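Local coordinates for MexT protein (Pseudomonas aeruginosa, PDB 6L33), which activates transcription of the MexEF-OprN efflux pump genes as a LysR-type regulator that probably binds DNA through another domain, this chain being its regulatory domain, at residues Pro24-Arg29 with Ser200-Phe205; Ser63-Leu68 with Ala178-Met183; Lys83-Asp88 with Leu167-Pro172; Thr95-Cys100 with Phe124-Lys129. One frame throughout, in Å; residues are numbered along the deposited sequence.

Contact 1. Residues Pro24-Arg29 with Ser200-Phe205; sequences PPLLRR and SRISMF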
loop_
_atom_site.group_PDB
_atom_site.type_symbol
_atom_site.label_atom_id
_atom_site.label_comp_id
_atom_site.label_asym_id
_atom_site.label_seq_id
_atom_site.Cartn_x
_atom_site.Cartn_y
_atom_site.Cartn_z
ATOM N N PRO B 24 -1.383 3.341 15.227
ATOM C CA PRO B 24 -1.956 4.455 16.011
ATOM C C PRO B 24 -1.625 4.360 17.494
ATOM O O PRO B 24 -1.139 5.345 18.069
ATOM C CB PRO B 24 -3.466 4.340 15.747
ATOM C CG PRO B 24 -3.548 3.691 14.416
ATOM C CD PRO B 24 -2.412 2.704 14.381
ATOM N N PRO B 25 -1.857 3.220 18.166
ATOM C CA PRO B 25 -1.471 3.166 19.585
ATOM C C PRO B 25 0.029 3.230 19.793
ATOM O O PRO B 25 0.482 3.781 20.803
ATOM C CB PRO B 25 -2.050 1.826 20.060
ATOM C CG PRO B 25 -2.078 0.995 18.847
ATOM C CD PRO B 25 -2.451 1.935 17.742
ATOM N N LEU B 26 0.815 2.690 18.860
ATOM C CA LEU B 26 2.265 2.731 19.002
ATOM C C LEU B 26 2.777 4.165 18.951
ATOM O O LEU B 26 3.532 4.597 19.829
ATOM C CB LEU B 26 2.917 1.885 17.911
ATOM C CG LEU B 26 4.442 1.913 17.893
ATOM C CD1 LEU B 26 5.019 0.921 18.898
ATOM C CD2 LEU B 26 4.969 1.656 16.493
ATOM N N LEU B 27 2.360 4.922 17.932
ATOM C CA LEU B 27 2.817 6.300 17.770
ATOM C C LEU B 27 2.601 7.123 19.032
ATOM O O LEU B 27 3.449 7.947 19.399
ATOM C CB LEU B 27 2.091 6.957 16.598
ATOM C CG LEU B 27 2.836 7.063 15.271
ATOM C CD1 LEU B 27 2.114 8.038 14.367
ATOM C CD2 LEU B 27 4.286 7.474 15.462
ATOM N N ARG B 28 1.469 6.918 19.707
ATOM C CA ARG B 28 1.174 7.693 20.907
ATOM C C ARG B 28 2.166 7.404 22.028
ATOM O O ARG B 28 2.515 8.313 22.790
ATOM C CB ARG B 28 -0.256 7.410 21.368
ATOM C CG ARG B 28 -1.321 7.892 20.397
ATOM C CD ARG B 28 -2.720 7.671 20.952
ATOM N NE ARG B 28 -3.215 6.324 20.677
ATOM C CZ ARG B 28 -4.153 6.043 19.779
ATOM N NH1 ARG B 28 -4.701 7.015 19.064
ATOM N NH2 ARG B 28 -4.544 4.789 19.596
ATOM N N ARG B 29 2.639 6.161 22.138
ATOM C CA ARG B 29 3.564 5.818 23.213
ATOM C C ARG B 29 4.931 6.459 22.992
ATOM O O ARG B 29 5.476 7.102 23.899
ATOM C CB ARG B 29 3.691 4.299 23.340
ATOM C CG ARG B 29 4.400 3.826 24.613
ATOM C CD ARG B 29 4.114 4.751 25.793
ATOM N NE ARG B 29 4.001 4.041 27.065
ATOM C CZ ARG B 29 5.031 3.729 27.845
ATOM N NH1 ARG B 29 6.263 4.059 27.484
ATOM N NH2 ARG B 29 4.831 3.087 28.987
ATOM N N SER B 200 10.686 -3.636 22.298
ATOM C CA SER B 200 9.839 -3.822 23.472
ATOM C C SER B 200 8.617 -2.916 23.418
ATOM O O SER B 200 7.559 -3.268 23.954
ATOM C CB SER B 200 10.639 -3.577 24.753
ATOM O OG SER B 200 11.051 -2.226 24.860
ATOM N N ARG B 201 8.731 -1.759 22.761
ATOM C CA ARG B 201 7.577 -0.876 22.620
ATOM C C ARG B 201 6.596 -1.404 21.578
ATOM O O ARG B 201 5.380 -1.264 21.749
ATOM C CB ARG B 201 8.033 0.540 22.266
ATOM C CG ARG B 201 8.131 1.480 23.468
ATOM C CD ARG B 201 9.039 0.901 24.543
ATOM N NE ARG B 201 9.014 1.667 25.785
ATOM C CZ ARG B 201 9.694 1.333 26.878
ATOM N NH1 ARG B 201 10.454 0.247 26.881
ATOM N NH2 ARG B 201 9.617 2.086 27.968
ATOM N N ILE B 202 7.096 -2.011 20.497
ATOM C CA ILE B 202 6.200 -2.641 19.530
ATOM C C ILE B 202 5.460 -3.806 20.173
ATOM O O ILE B 202 4.252 -3.983 19.972
ATOM C CB ILE B 202 6.976 -3.103 18.281
ATOM C CG1 ILE B 202 7.718 -1.937 17.630
ATOM C CG2 ILE B 202 6.019 -3.746 17.281
ATOM C CD1 ILE B 202 6.918 -1.220 16.578
ATOM N N SER B 203 6.175 -4.625 20.950
ATOM C CA SER B 203 5.565 -5.798 21.567
ATOM C C SER B 203 4.504 -5.428 22.592
ATOM O O SER B 203 3.647 -6.259 22.908
ATOM C CB SER B 203 6.641 -6.666 22.218
ATOM O OG SER B 203 7.624 -7.051 21.273
HETATM N N MSE B 204 4.535 -4.203 23.103
HETATM C CA MSE B 204 3.555 -3.735 24.074
HETATM C C MSE B 204 2.173 -3.586 23.434
HETATM O O MSE B 204 1.167 -3.470 24.133
HETATM C CB MSE B 204 4.018 -2.405 24.675
HETATM C CG MSE B 204 3.232 -1.926 25.882
HETATM SE SE MSE B 204 3.549 -0.035 26.233
HETATM C CE MSE B 204 5.454 0.024 25.826
ATOM N N PHE B 205 2.128 -3.606 22.102
ATOM C CA PHE B 205 0.886 -3.409 21.369
ATOM C C PHE B 205 0.513 -4.573 20.461
ATOM O O PHE B 205 -0.554 -4.529 19.835
ATOM C CB PHE B 205 0.961 -2.118 20.542
ATOM C CG PHE B 205 1.074 -0.878 21.378
ATOM C CD1 PHE B 205 -0.040 -0.349 22.007
ATOM C CD2 PHE B 205 2.295 -0.250 21.549
ATOM C CE1 PHE B 205 0.060 0.790 22.784
ATOM C CE2 PHE B 205 2.402 0.888 22.324
ATOM C CZ PHE B 205 1.284 1.410 22.942
#
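Phe205 lays one face of its ring on the backbone of Pro25 and Leu26, where the chain leaves helix 193-203 beside helix 18-33. The Leu26 CA sits 4.2 Å from the ring centroid and 26° off the ring normal, a CH-pi contact. Pro25 runs past the ring in the opposite direction, its CB 3.5 Å from Phe205 CD1, while CB of Arg29 comes in at the ring edge, near CZ and CE2.

Deeper in, Leu26 has CG anti to its backbone N (chi1 176°), and its branches lead on to Ile202. The CB of Ile202 points away from helix 18-33, yet its CD1 folds back to 3.5 Å from Leu26 CD2, tighter than usual for two methyls.

Farther out, Arg29 and Met204, a selenomethionine in this crystal, cross at about a right angle, the CE methyl 4.2 Å above the middle of the guanidinium. Arg29 NH1 also approaches the edge of the Arg201 guanidinium, 3.9 Å from NH2, with the two planes 76° apart. Both arginines form salt bridges to OE1 of Glu33. Leu27, on another side of helix 18-33, packs on Leu132 of the second subunit.

No hydrogen bond links these two segments directly, so the contact rests on apolar surfaces, and the shared carboxylate of Glu33 probably offsets the repulsion of the two neighbouring guanidinium groups.

Contact 2. Residues Ser63-Leu68 with Ala178-Met183; sequences SYTDEL and AFELSM
Ser63 and Tyr64 pair antiparallel with Ser182 and Leu181 in the first of the two alpha/beta subdomains of the periplasmic-binding-protein fold, where the chain, returning from the second subdomain, enters the sheet as strand 181-186. Ser63 and Ser182 are the hydrogen-bonded pair: Ser63 N donates to Ser182 O, and Ser182 N to Ser63 O at 2.8 Å. Beyond them Thr65 N reaches Glu180 O at 3.2 Å, nearly straight out from the carbonyl. That same oxygen takes a CA-H...O contact from Tyr64.

Tyr64 and Leu181, the non-hydrogen-bonded pair, put their side chains on one face of the sheet. Tyr64 CG is anti to its carbonyl carbon (chi1 -56°), and its ring carries the CD2 methyl of Leu181 over its middle. Its hydroxyl bonds to Asp17, and Thr65 OG1 to Arg74.

Farther back along the incoming chain, Phe179 meets Tyr46 edge-to-face and also touches Phe116, a residue of the second subdomain, which puts it at the junction of the two halves. One face of the Phe179 ring receives Asp66: the carboxylate is turned 23° from the ring plane, and CB lies 4.0 Å from the ring centroid.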
loop_
_atom_site.group_PDB
_atom_site.type_symbol
_atom_site.label_atom_id
_atom_site.label_comp_id
_atom_site.label_asym_id
_atom_site.label_seq_id
_atom_site.Cartn_x
_atom_site.Cartn_y
_atom_site.Cartn_z
ATOM N N SER B 63 5.574 -8.422 10.110
ATOM C CA SER B 63 5.105 -8.809 8.790
ATOM C C SER B 63 4.808 -10.298 8.799
ATOM O O SER B 63 5.234 -11.029 9.698
ATOM C CB SER B 63 6.153 -8.482 7.718
ATOM O OG SER B 63 5.649 -8.691 6.412
ATOM N N TYR B 64 4.061 -10.739 7.791
ATOM C CA TYR B 64 4.095 -12.148 7.440
ATOM C C TYR B 64 5.497 -12.487 6.957
ATOM O O TYR B 64 6.107 -11.730 6.196
ATOM C CB TYR B 64 3.060 -12.465 6.362
ATOM C CG TYR B 64 1.657 -12.073 6.756
ATOM C CD1 TYR B 64 0.913 -12.863 7.625
ATOM C CD2 TYR B 64 1.085 -10.905 6.275
ATOM C CE1 TYR B 64 -0.368 -12.503 7.994
ATOM C CE2 TYR B 64 -0.192 -10.537 6.638
ATOM C CZ TYR B 64 -0.916 -11.340 7.496
ATOM O OH TYR B 64 -2.191 -10.972 7.857
ATOM N N THR B 65 6.029 -13.606 7.430
ATOM C CA THR B 65 7.398 -13.984 7.112
ATOM C C THR B 65 7.445 -15.438 6.677
ATOM O O THR B 65 6.713 -16.281 7.206
ATOM C CB THR B 65 8.335 -13.776 8.308
ATOM O OG1 THR B 65 7.877 -14.563 9.414
ATOM C CG2 THR B 65 8.377 -12.307 8.714
ATOM N N ASP B 66 8.314 -15.723 5.705
ATOM C CA ASP B 66 8.566 -17.088 5.282
ATOM C C ASP B 66 9.980 -17.426 5.715
ATOM O O ASP B 66 10.178 -17.949 6.830
ATOM C CB ASP B 66 8.317 -17.231 3.774
ATOM C CG ASP B 66 8.470 -18.660 3.288
ATOM O OD1 ASP B 66 8.649 -19.564 4.129
ATOM O OD2 ASP B 66 8.409 -18.877 2.060
ATOM N N GLU B 67 11.000 -17.143 4.908
ATOM C CA GLU B 67 12.386 -17.337 5.302
ATOM C C GLU B 67 13.047 -15.992 5.582
ATOM O O GLU B 67 12.685 -14.968 4.995
ATOM C CB GLU B 67 13.173 -18.083 4.221
ATOM C CG GLU B 67 12.439 -19.268 3.623
ATOM C CD GLU B 67 12.571 -20.521 4.467
ATOM O OE1 GLU B 67 11.946 -21.543 4.111
ATOM O OE2 GLU B 67 13.296 -20.485 5.484
ATOM N N LEU B 68 14.020 -16.010 6.481
ATOM C CA LEU B 68 14.766 -14.836 6.900
ATOM C C LEU B 68 16.254 -15.122 6.795
ATOM O O LEU B 68 16.674 -16.285 6.825
ATOM C CB LEU B 68 14.408 -14.442 8.340
ATOM C CG LEU B 68 12.955 -14.023 8.577
ATOM C CD1 LEU B 68 12.660 -13.944 10.060
ATOM C CD2 LEU B 68 12.659 -12.694 7.900
ATOM N N ALA B 178 -0.619 -20.529 5.283
ATOM C CA ALA B 178 -0.891 -19.222 5.871
ATOM C C ALA B 178 0.319 -18.868 6.723
ATOM O O ALA B 178 0.527 -19.470 7.782
ATOM C CB ALA B 178 -2.174 -19.228 6.696
ATOM N N PHE B 179 1.120 -17.916 6.252
ATOM C CA PHE B 179 2.357 -17.566 6.934
ATOM C C PHE B 179 2.069 -16.907 8.278
ATOM O O PHE B 179 1.100 -16.164 8.438
ATOM C CB PHE B 179 3.202 -16.623 6.074
ATOM C CG PHE B 179 3.790 -17.273 4.853
ATOM C CD1 PHE B 179 4.334 -18.545 4.918
ATOM C CD2 PHE B 179 3.801 -16.607 3.639
ATOM C CE1 PHE B 179 4.876 -19.140 3.791
ATOM C CE2 PHE B 179 4.339 -17.197 2.512
ATOM C CZ PHE B 179 4.878 -18.464 2.588
ATOM N N GLU B 180 2.940 -17.186 9.243
ATOM C CA GLU B 180 2.878 -16.545 10.547
ATOM C C GLU B 180 3.098 -15.040 10.426
ATOM O O GLU B 180 3.811 -14.563 9.540
ATOM C CB GLU B 180 3.950 -17.140 11.462
ATOM C CG GLU B 180 5.333 -17.139 10.802
ATOM C CD GLU B 180 6.446 -17.618 11.715
ATOM O OE1 GLU B 180 7.395 -16.841 11.956
ATOM O OE2 GLU B 180 6.378 -18.774 12.182
ATOM N N LEU B 181 2.473 -14.287 11.327
ATOM C CA LEU B 181 2.909 -12.923 11.588
ATOM C C LEU B 181 4.094 -12.978 12.543
ATOM O O LEU B 181 4.025 -13.634 13.587
ATOM C CB LEU B 181 1.780 -12.083 12.190
ATOM C CG LEU B 181 0.839 -11.315 11.257
ATOM C CD1 LEU B 181 -0.136 -10.472 12.070
ATOM C CD2 LEU B 181 1.612 -10.445 10.273
ATOM N N SER B 182 5.188 -12.315 12.177
ATOM C CA SER B 182 6.416 -12.372 12.952
ATOM C C SER B 182 6.922 -10.969 13.250
ATOM O O SER B 182 6.636 -10.018 12.518
ATOM C CB SER B 182 7.523 -13.142 12.215
ATOM O OG SER B 182 7.298 -14.539 12.241
HETATM N N MSE B 183 7.672 -10.855 14.340
HETATM C CA MSE B 183 8.572 -9.727 14.517
HETATM C C MSE B 183 9.970 -10.238 14.242
HETATM O O MSE B 183 10.409 -11.207 14.857
HETATM C CB MSE B 183 8.489 -9.123 15.917
HETATM C CG MSE B 183 9.507 -8.010 16.122
HETATM SE SE MSE B 183 9.472 -7.169 17.878
HETATM C CE MSE B 183 7.556 -6.879 18.039
#

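Contact 3. Residues Lys83-Asp88 with Leu167-Pro172; sequences KILRAD and LRAEDP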
loop_
_atom_site.group_PDB
_atom_site.type_symbol
_atom_site.label_atom_id
_atom_site.label_comp_id
_atom_site.label_asym_id
_atom_site.label_seq_id
_atom_site.Cartn_x
_atom_site.Cartn_y
_atom_site.Cartn_z
ATOM N N LYS B 83 -8.384 -17.675 5.065
ATOM C CA LYS B 83 -9.789 -17.306 5.014
ATOM C C LYS B 83 -10.165 -16.954 3.583
ATOM O O LYS B 83 -9.363 -16.368 2.849
ATOM C CB LYS B 83 -10.098 -16.116 5.935
ATOM C CG LYS B 83 -10.037 -16.432 7.419
ATOM C CD LYS B 83 -11.150 -17.386 7.828
ATOM C CE LYS B 83 -11.125 -17.648 9.326
ATOM N NZ LYS B 83 -12.160 -18.639 9.728
ATOM N N ILE B 84 -11.380 -17.325 3.193
ATOM C CA ILE B 84 -11.962 -16.909 1.922
ATOM C C ILE B 84 -12.741 -15.628 2.154
ATOM O O ILE B 84 -13.453 -15.491 3.153
ATOM C CB ILE B 84 -12.875 -18.003 1.337
ATOM C CG1 ILE B 84 -12.097 -19.294 1.099
ATOM C CG2 ILE B 84 -13.524 -17.526 0.043
ATOM C CD1 ILE B 84 -10.751 -19.080 0.475
ATOM N N LEU B 85 -12.605 -14.681 1.231
ATOM C CA LEU B 85 -13.369 -13.444 1.246
ATOM C C LEU B 85 -14.235 -13.399 -0.002
ATOM O O LEU B 85 -13.744 -13.647 -1.108
ATOM C CB LEU B 85 -12.446 -12.225 1.295
ATOM C CG LEU B 85 -12.149 -11.598 2.659
ATOM C CD1 LEU B 85 -11.850 -12.652 3.707
ATOM C CD2 LEU B 85 -10.983 -10.639 2.526
ATOM N N ARG B 86 -15.517 -13.095 0.169
ATOM C CA ARG B 86 -16.402 -12.954 -0.973
ATOM C C ARG B 86 -17.368 -11.807 -0.728
ATOM O O ARG B 86 -17.556 -11.351 0.404
ATOM C CB ARG B 86 -17.164 -14.253 -1.275
ATOM C CG ARG B 86 -17.979 -14.821 -0.127
ATOM C CD ARG B 86 -19.160 -15.593 -0.691
ATOM N NE ARG B 86 -19.412 -16.850 -0.010
ATOM C CZ ARG B 86 -20.347 -17.719 -0.381
ATOM N NH1 ARG B 86 -21.112 -17.469 -1.437
ATOM N NH2 ARG B 86 -20.510 -18.841 0.300
ATOM N N ALA B 87 -17.974 -11.337 -1.819
ATOM C CA ALA B 87 -18.873 -10.196 -1.777
ATOM C C ALA B 87 -20.237 -10.477 -2.388
ATOM O O ALA B 87 -21.091 -9.584 -2.383
ATOM C CB ALA B 87 -18.240 -8.993 -2.493
ATOM N N ASP B 88 -20.467 -11.676 -2.917
ATOM C CA ASP B 88 -21.755 -11.996 -3.505
ATOM C C ASP B 88 -22.776 -12.301 -2.410
ATOM O O ASP B 88 -22.452 -12.390 -1.224
ATOM C CB ASP B 88 -21.629 -13.179 -4.464
ATOM C CG ASP B 88 -21.234 -14.458 -3.758
ATOM O OD1 ASP B 88 -20.053 -14.581 -3.376
ATOM O OD2 ASP B 88 -22.102 -15.335 -3.578
ATOM N N LEU B 167 -17.945 -7.575 3.076
ATOM C CA LEU B 167 -17.437 -8.886 2.706
ATOM C C LEU B 167 -17.946 -9.953 3.667
ATOM O O LEU B 167 -18.343 -9.666 4.800
ATOM C CB LEU B 167 -15.905 -8.905 2.691
ATOM C CG LEU B 167 -15.197 -7.861 1.830
ATOM C CD1 LEU B 167 -13.707 -7.873 2.125
ATOM C CD2 LEU B 167 -15.460 -8.117 0.356
ATOM N N ARG B 168 -17.934 -11.195 3.190
ATOM C CA ARG B 168 -18.147 -12.374 4.016
ATOM C C ARG B 168 -16.842 -13.153 4.110
ATOM O O ARG B 168 -16.111 -13.273 3.122
ATOM C CB ARG B 168 -19.245 -13.280 3.443
ATOM C CG ARG B 168 -20.612 -12.624 3.265
ATOM C CD ARG B 168 -21.390 -13.250 2.103
ATOM N NE ARG B 168 -21.712 -14.660 2.326
ATOM C CZ ARG B 168 -22.369 -15.424 1.456
ATOM N NH1 ARG B 168 -22.776 -14.918 0.300
ATOM N NH2 ARG B 168 -22.622 -16.697 1.737
ATOM N N ALA B 169 -16.548 -13.675 5.295
ATOM C CA ALA B 169 -15.382 -14.517 5.512
ATOM C C ALA B 169 -15.825 -15.927 5.881
ATOM O O ALA B 169 -16.795 -16.110 6.621
ATOM C CB ALA B 169 -14.482 -13.946 6.612
ATOM N N GLU B 170 -15.116 -16.923 5.352
ATOM C CA GLU B 170 -15.396 -18.311 5.687
ATOM C C GLU B 170 -14.111 -19.118 5.583
ATOM O O GLU B 170 -13.143 -18.704 4.940
ATOM C CB GLU B 170 -16.486 -18.910 4.783
ATOM C CG GLU B 170 -16.315 -18.622 3.298
ATOM C CD GLU B 170 -17.473 -19.147 2.458
ATOM O OE1 GLU B 170 -17.286 -20.155 1.744
ATOM O OE2 GLU B 170 -18.570 -18.553 2.510
ATOM N N ASP B 171 -14.112 -20.274 6.239
ATOM C CA ASP B 171 -12.991 -21.191 6.113
ATOM C C ASP B 171 -12.962 -21.779 4.704
ATOM O O ASP B 171 -14.019 -22.051 4.124
ATOM C CB ASP B 171 -13.089 -22.312 7.148
ATOM C CG ASP B 171 -12.950 -21.809 8.572
ATOM O OD1 ASP B 171 -11.927 -21.159 8.879
ATOM O OD2 ASP B 171 -13.861 -22.068 9.385
ATOM N N PRO B 172 -11.777 -21.979 4.124
ATOM C CA PRO B 172 -11.712 -22.511 2.763
ATOM C C PRO B 172 -12.146 -23.963 2.726
ATOM O O PRO B 172 -12.036 -24.686 3.732
ATOM C CB PRO B 172 -10.224 -22.363 2.393
ATOM C CG PRO B 172 -9.649 -21.421 3.410
ATOM C CD PRO B 172 -10.448 -21.635 4.653
#
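Arg86 and Arg168 face each other as a hydrogen-bonded antiparallel pair, Arg168 N to Arg86 O at 2.8 Å, where strand 168-170 closes one edge of the second sheet against strand 82-86. From its CB, on the face shared with Ile84 and Glu170, the Arg86 side chain starts with CG between the backbone N and the carbonyl carbon (chi1 56°). CG passes Arg168 O and CB, and CD runs beside the Arg168 guanidinium. Arg86 NE gives its N-H to Glu170 OE2 at 3.2 Å, in the guanidinium plane but bent (144° at the hydrogen), and from well above the carboxylate plane. CZ lies under Arg168 NH2, the two guanidinium groups stacked flat with centres 3.6 Å apart and planes at 19°. At the tip, Arg86 NH1 reaches the syn lone pair of Asp88 OD2 at 3.2 Å. Arg86 NH2 turns toward Glu170 OE2, though its place is less sure.

Arg168 NH1 in turn donates to Asp88 O at 3.0 Å, from above the carbonyl plane, and also to Ala90 O. The second oxygen of Glu170 accepts from Leu94 N, and Asp88 OD1 pairs with Arg102. On the other face Leu85 meets Ala169, and its CD2 also touches CD1 of Leu167. At the far end Lys83 NZ bridges to Asp171 OD1 at 2.7 Å.

Two cations stacked this closely should repel; the acidic groups and carbonyls at their edges probably pay for it, binding the edge strand through a charged network.

Contact 4. Residues Thr95-Cys100 with Phe124-Lys129; sequences TLDDYC and FGRKRK
Cys100 and Arg128 bring their CA atoms within 4.8 Å, where the short helix 96-101 runs up against an irregular chain leading into strand 129-134. The backbones are joined through a water, which donates to Cys100 O at 2.6 Å and accepts from Lys129 N at 2.9 Å.

The Arg126 chain is bent at chi2 (-66°), which places CD, and at chi3 (-75°), which places NE; its NH2 forms a salt bridge with Asp97 OD1 at 2.6 Å. The planes of the two groups are 42° apart, and OD1 is tilted from the guanidinium plane. Leu96 CG lies over one face of that guanidinium. Cys100 SG rests 4.0 Å from Arg126 CB. Tyr99, the buried residue here, bonds through OH to Thr152; Arg128 NE pairs with Asp118.

Both helix ends here are standard: a capping box of Thr95 and Asp98 starts helix 96-101, and a Schellman motif with Gly125 at C-prime ends helix 116-123, at the outer end of the second alpha/beta subdomain.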
loop_
_atom_site.group_PDB
_atom_site.type_symbol
_atom_site.label_atom_id
_atom_site.label_comp_id
_atom_site.label_asym_id
_atom_site.label_seq_id
_atom_site.Cartn_x
_atom_site.Cartn_y
_atom_site.Cartn_z
ATOM N N THR B 95 -18.366 -24.560 -1.828
ATOM C CA THR B 95 -17.721 -25.856 -1.935
ATOM C C THR B 95 -16.427 -25.723 -2.731
ATOM O O THR B 95 -16.137 -24.683 -3.330
ATOM C CB THR B 95 -18.637 -26.876 -2.611
ATOM O OG1 THR B 95 -18.840 -26.494 -3.979
ATOM C CG2 THR B 95 -19.980 -26.955 -1.902
ATOM N N LEU B 96 -15.643 -26.802 -2.739
ATOM C CA LEU B 96 -14.431 -26.817 -3.550
ATOM C C LEU B 96 -14.753 -26.569 -5.018
ATOM O O LEU B 96 -14.033 -25.833 -5.702
ATOM C CB LEU B 96 -13.698 -28.147 -3.372
ATOM C CG LEU B 96 -12.416 -28.328 -4.188
ATOM C CD1 LEU B 96 -11.409 -27.224 -3.881
ATOM C CD2 LEU B 96 -11.815 -29.697 -3.926
ATOM N N ASP B 97 -15.845 -27.161 -5.514
ATOM C CA ASP B 97 -16.254 -26.942 -6.900
ATOM C C ASP B 97 -16.586 -25.475 -7.150
ATOM O O ASP B 97 -16.156 -24.894 -8.152
ATOM C CB ASP B 97 -17.455 -27.825 -7.246
ATOM C CG ASP B 97 -17.062 -29.251 -7.568
ATOM O OD1 ASP B 97 -15.896 -29.480 -7.950
ATOM O OD2 ASP B 97 -17.927 -30.144 -7.445
ATOM N N ASP B 98 -17.374 -24.866 -6.256
ATOM C CA ASP B 98 -17.658 -23.438 -6.371
ATOM C C ASP B 98 -16.372 -22.626 -6.394
ATOM O O ASP B 98 -16.222 -21.698 -7.198
ATOM C CB ASP B 98 -18.534 -22.963 -5.208
ATOM C CG ASP B 98 -19.869 -23.673 -5.138
ATOM O OD1 ASP B 98 -20.323 -24.216 -6.167
ATOM O OD2 ASP B 98 -20.473 -23.673 -4.043
ATOM N N TYR B 99 -15.435 -22.963 -5.507
ATOM C CA TYR B 99 -14.193 -22.208 -5.394
ATOM C C TYR B 99 -13.407 -22.245 -6.697
ATOM O O TYR B 99 -12.945 -21.210 -7.191
ATOM C CB TYR B 99 -13.364 -22.774 -4.240
ATOM C CG TYR B 99 -12.107 -22.004 -3.928
ATOM C CD1 TYR B 99 -12.124 -20.953 -3.023
ATOM C CD2 TYR B 99 -10.900 -22.334 -4.530
ATOM C CE1 TYR B 99 -10.974 -20.248 -2.729
ATOM C CE2 TYR B 99 -9.747 -21.633 -4.246
ATOM C CZ TYR B 99 -9.789 -20.591 -3.344
ATOM O OH TYR B 99 -8.638 -19.896 -3.054
ATOM N N CYS B 100 -13.260 -23.437 -7.276
ATOM C CA CYS B 100 -12.466 -23.599 -8.487
ATOM C C CYS B 100 -13.130 -22.977 -9.709
ATOM O O CYS B 100 -12.441 -22.704 -10.698
ATOM C CB CYS B 100 -12.212 -25.086 -8.734
ATOM S SG CYS B 100 -10.890 -25.768 -7.708
ATOM N N PHE B 124 -3.753 -31.915 -6.555
ATOM C CA PHE B 124 -4.936 -32.749 -6.691
ATOM C C PHE B 124 -5.564 -32.655 -8.073
ATOM O O PHE B 124 -6.709 -33.081 -8.253
ATOM C CB PHE B 124 -5.955 -32.375 -5.618
ATOM C CG PHE B 124 -5.472 -32.628 -4.217
ATOM C CD1 PHE B 124 -5.661 -33.862 -3.620
ATOM C CD2 PHE B 124 -4.821 -31.637 -3.502
ATOM C CE1 PHE B 124 -5.216 -34.104 -2.336
ATOM C CE2 PHE B 124 -4.371 -31.873 -2.215
ATOM C CZ PHE B 124 -4.570 -33.108 -1.632
ATOM N N GLY B 125 -4.843 -32.109 -9.051
ATOM C CA GLY B 125 -5.364 -32.011 -10.398
ATOM C C GLY B 125 -6.439 -30.968 -10.595
ATOM O O GLY B 125 -7.211 -31.065 -11.551
ATOM N N ARG B 126 -6.514 -29.973 -9.716
ATOM C CA ARG B 126 -7.486 -28.896 -9.814
ATOM C C ARG B 126 -6.783 -27.575 -10.100
ATOM O O ARG B 126 -5.577 -27.425 -9.881
ATOM C CB ARG B 126 -8.313 -28.777 -8.528
ATOM C CG ARG B 126 -9.040 -30.051 -8.122
ATOM C CD ARG B 126 -10.113 -30.426 -9.133
ATOM N NE ARG B 126 -11.295 -29.574 -9.031
ATOM C CZ ARG B 126 -12.328 -29.821 -8.230
ATOM N NH1 ARG B 126 -12.330 -30.895 -7.454
ATOM N NH2 ARG B 126 -13.361 -28.991 -8.207
ATOM N N LYS B 127 -7.557 -26.607 -10.585
ATOM C CA LYS B 127 -7.013 -25.295 -10.897
ATOM C C LYS B 127 -8.102 -24.245 -10.743
ATOM O O LYS B 127 -9.283 -24.555 -10.560
ATOM C CB LYS B 127 -6.412 -25.259 -12.308
ATOM C CG LYS B 127 -7.348 -25.750 -13.400
ATOM C CD LYS B 127 -6.621 -25.852 -14.735
ATOM C CE LYS B 127 -7.552 -26.321 -15.842
ATOM N NZ LYS B 127 -8.641 -25.341 -16.112
ATOM N N ARG B 128 -7.682 -22.985 -10.820
ATOM C CA ARG B 128 -8.570 -21.841 -10.695
ATOM C C ARG B 128 -8.079 -20.750 -11.633
ATOM O O ARG B 128 -6.938 -20.777 -12.104
ATOM C CB ARG B 128 -8.617 -21.323 -9.251
ATOM C CG ARG B 128 -7.286 -20.750 -8.788
ATOM C CD ARG B 128 -7.349 -20.146 -7.396
ATOM N NE ARG B 128 -6.088 -19.491 -7.050
ATOM C CZ ARG B 128 -5.929 -18.657 -6.028
ATOM N NH1 ARG B 128 -6.951 -18.370 -5.234
ATOM N NH2 ARG B 128 -4.743 -18.110 -5.798
ATOM N N LYS B 129 -8.949 -19.781 -11.904
ATOM C CA LYS B 129 -8.619 -18.658 -12.772
ATOM C C LYS B 129 -8.463 -17.404 -11.923
ATOM O O LYS B 129 -9.415 -16.970 -11.265
ATOM C CB LYS B 129 -9.684 -18.457 -13.851
ATOM C CG LYS B 129 -9.346 -17.366 -14.865
ATOM C CD LYS B 129 -7.928 -17.521 -15.409
ATOM C CE LYS B 129 -7.900 -17.503 -16.929
ATOM N NZ LYS B 129 -6.795 -16.650 -17.451
HETATM O O HOH W 1 -11.791 -20.303 -11.486
#

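How the contacts relate
Contact 2 is the buried one, about 8 Å from the chain centre to its own; contacts 1 and 3 are partly buried and contact 4 lies at the surface. Contacts 1 and 2 hold the first subdomain and meet through Met183 of strand 181-186, whose CE packs against Ser203 and Ile202 of helix 193-203. Contacts 3 and 4 hold the second, meeting where Ile84 CD1 touches the Tyr99 ring. Chemistry follows place: apolar helix packing in contact 1, backbone pairing with CH-pi contacts on two aromatic rings in contact 2, pairing plus a charged cluster at a sheet edge in contact 3, and a salt bridge with a water bridge in contact 4. Contacts 1 and 4 lie on opposite sides of the chain's centre.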